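Local coordinates for protein nidogen-1 (Mus musculus, PDB 1GL4) that binds collagen IV and perlecan and associates tightly with laminin in basement membranes, the G2 fragment present here including the beta-barrel and an EGF-like domain, at residues A[92-95]-A[96-100]. Sequence-based numbering, arbitrary orientation.
Sequences STIP and ETVGY
A short helical turn, residues 96-99, lies just beyond the loop that follows strand 86-92 of the G2 beta-barrel, and its backbone is tied to Pro95, the residue just before it. The carbonyl oxygen Pro95 O accepts two bonds. Gly99 N reaches it at 2.8 Å, nearly in line with the C=O bond (163°), an i to i+4 bond. Val98 N comes to Pro95 O from above the carbonyl plane at 3.0 Å, an i to i+3 bond. One oxygen therefore closes both a 3-10 and an alpha-type ring.

Apolar contacts line the same turn. Val98 CG1 is set between its own backbone N and carbonyl carbon (chi1 77°), which turns it back over the preceding residues: it lies 4.0 Å from Pro95 CD and 3.9 Å from Ile94 CG2. The same methyl, Ile94 CG2, meets Gly99 CA at 3.8 Å. One residue before Val98, Thr97 OG1 touches Pro95 CB at 3.4 Å, a van der Waals contact.

Glu96 points its CB away, yet a near-eclipsed first torsion (chi1 -17°) and a bend at chi2 together fold the carboxylate back, bringing OE2 to 3.6 Å from Pro95 CA; the same OE2 forms a salt bridge with Arg265. A glutamine in its place would probably leave Arg265 without its charged mate and weaken the hold on the start of the turn. Ile94 also packs on Phe71 and Thr74 of strand 69-81, while Tyr100 meets Tyr260 edge-to-face. The i+3 and i+4 bonds to Pro95 O mark a one-turn helix of mixed 3-10 and alpha character, placed after a barrel strand and its loop.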
loop_
_atom_site.group_PDB
_atom_site.type_symbol
_atom_site.label_atom_id
_atom_site.label_comp_id
_atom_site.label_asym_id
_atom_site.label_seq_id
_atom_site.Cartn_x
_atom_site.Cartn_y
_atom_site.Cartn_z
ATOM N N SER A 92 -3.246 -7.374 -11.193
ATOM C CA SER A 92 -4.060 -8.223 -12.049
ATOM C C SER A 92 -3.446 -8.843 -13.268
ATOM O O SER A 92 -2.657 -8.236 -13.987
ATOM C CB SER A 92 -5.339 -7.528 -12.477
ATOM O OG SER A 92 -6.125 -8.456 -13.210
ATOM N N THR A 93 -3.943 -10.051 -13.493
ATOM C CA THR A 93 -3.563 -10.990 -14.516
ATOM C C THR A 93 -2.645 -11.844 -13.664
ATOM O O THR A 93 -1.448 -11.953 -13.904
ATOM C CB THR A 93 -2.808 -10.367 -15.711
ATOM O OG1 THR A 93 -1.617 -9.710 -15.258
ATOM C CG2 THR A 93 -3.718 -9.385 -16.451
ATOM N N ILE A 94 -3.238 -12.377 -12.599
ATOM C CA ILE A 94 -2.554 -13.271 -11.676
ATOM C C ILE A 94 -3.309 -14.587 -11.825
ATOM O O ILE A 94 -4.507 -14.649 -11.555
ATOM C CB ILE A 94 -2.655 -12.782 -10.209
ATOM C CG1 ILE A 94 -1.689 -11.614 -9.965
ATOM C CG2 ILE A 94 -2.329 -13.928 -9.260
ATOM C CD1 ILE A 94 -0.212 -11.995 -10.042
ATOM N N PRO A 95 -2.615 -15.649 -12.273
ATOM C CA PRO A 95 -3.167 -16.993 -12.487
ATOM C C PRO A 95 -3.777 -17.615 -11.237
ATOM O O PRO A 95 -3.249 -17.448 -10.141
ATOM C CB PRO A 95 -1.956 -17.793 -12.971
ATOM C CG PRO A 95 -1.061 -16.751 -13.573
ATOM C CD PRO A 95 -1.178 -15.625 -12.591
ATOM N N GLU A 96 -4.881 -18.341 -11.417
ATOM C CA GLU A 96 -5.562 -19.005 -10.310
ATOM C C GLU A 96 -4.639 -20.033 -9.667
ATOM O O GLU A 96 -4.819 -20.415 -8.511
ATOM C CB GLU A 96 -6.824 -19.722 -10.799
ATOM C CG GLU A 96 -7.329 -19.275 -12.162
ATOM C CD GLU A 96 -6.366 -19.623 -13.285
ATOM O OE1 GLU A 96 -5.996 -20.813 -13.403
ATOM O OE2 GLU A 96 -5.982 -18.710 -14.050
ATOM N N THR A 97 -3.654 -20.486 -10.431
ATOM C CA THR A 97 -2.695 -21.473 -9.953
ATOM C C THR A 97 -1.768 -20.930 -8.868
ATOM O O THR A 97 -1.084 -21.698 -8.190
ATOM C CB THR A 97 -1.821 -21.994 -11.110
ATOM O OG1 THR A 97 -1.240 -20.884 -11.804
ATOM C CG2 THR A 97 -2.657 -22.821 -12.082
ATOM N N VAL A 98 -1.743 -19.612 -8.694
ATOM C CA VAL A 98 -0.866 -19.019 -7.689
ATOM C C VAL A 98 -1.581 -17.958 -6.852
ATOM O O VAL A 98 -1.128 -17.611 -5.761
ATOM C CB VAL A 98 0.390 -18.392 -8.361
ATOM C CG1 VAL A 98 0.035 -17.047 -9.004
ATOM C CG2 VAL A 98 1.507 -18.232 -7.340
ATOM N N GLY A 99 -2.703 -17.463 -7.367
ATOM C CA GLY A 99 -3.473 -16.436 -6.684
ATOM C C GLY A 99 -3.789 -16.662 -5.216
ATOM O O GLY A 99 -3.559 -15.781 -4.387
ATOM N N TYR A 100 -4.328 -17.827 -4.879
ATOM C CA TYR A 100 -4.661 -18.095 -3.490
ATOM C C TYR A 100 -3.421 -18.268 -2.614
ATOM O O TYR A 100 -3.415 -17.851 -1.459
ATOM C CB TYR A 100 -5.567 -19.327 -3.389
ATOM C CG TYR A 100 -6.878 -19.173 -4.134
ATOM C CD1 TYR A 100 -7.025 -19.653 -5.436
ATOM C CD2 TYR A 100 -7.963 -18.521 -3.544
ATOM C CE1 TYR A 100 -8.219 -19.489 -6.132
ATOM C CE2 TYR A 100 -9.160 -18.349 -4.231
ATOM C CZ TYR A 100 -9.282 -18.838 -5.525
ATOM O OH TYR A 100 -10.466 -18.682 -6.204
#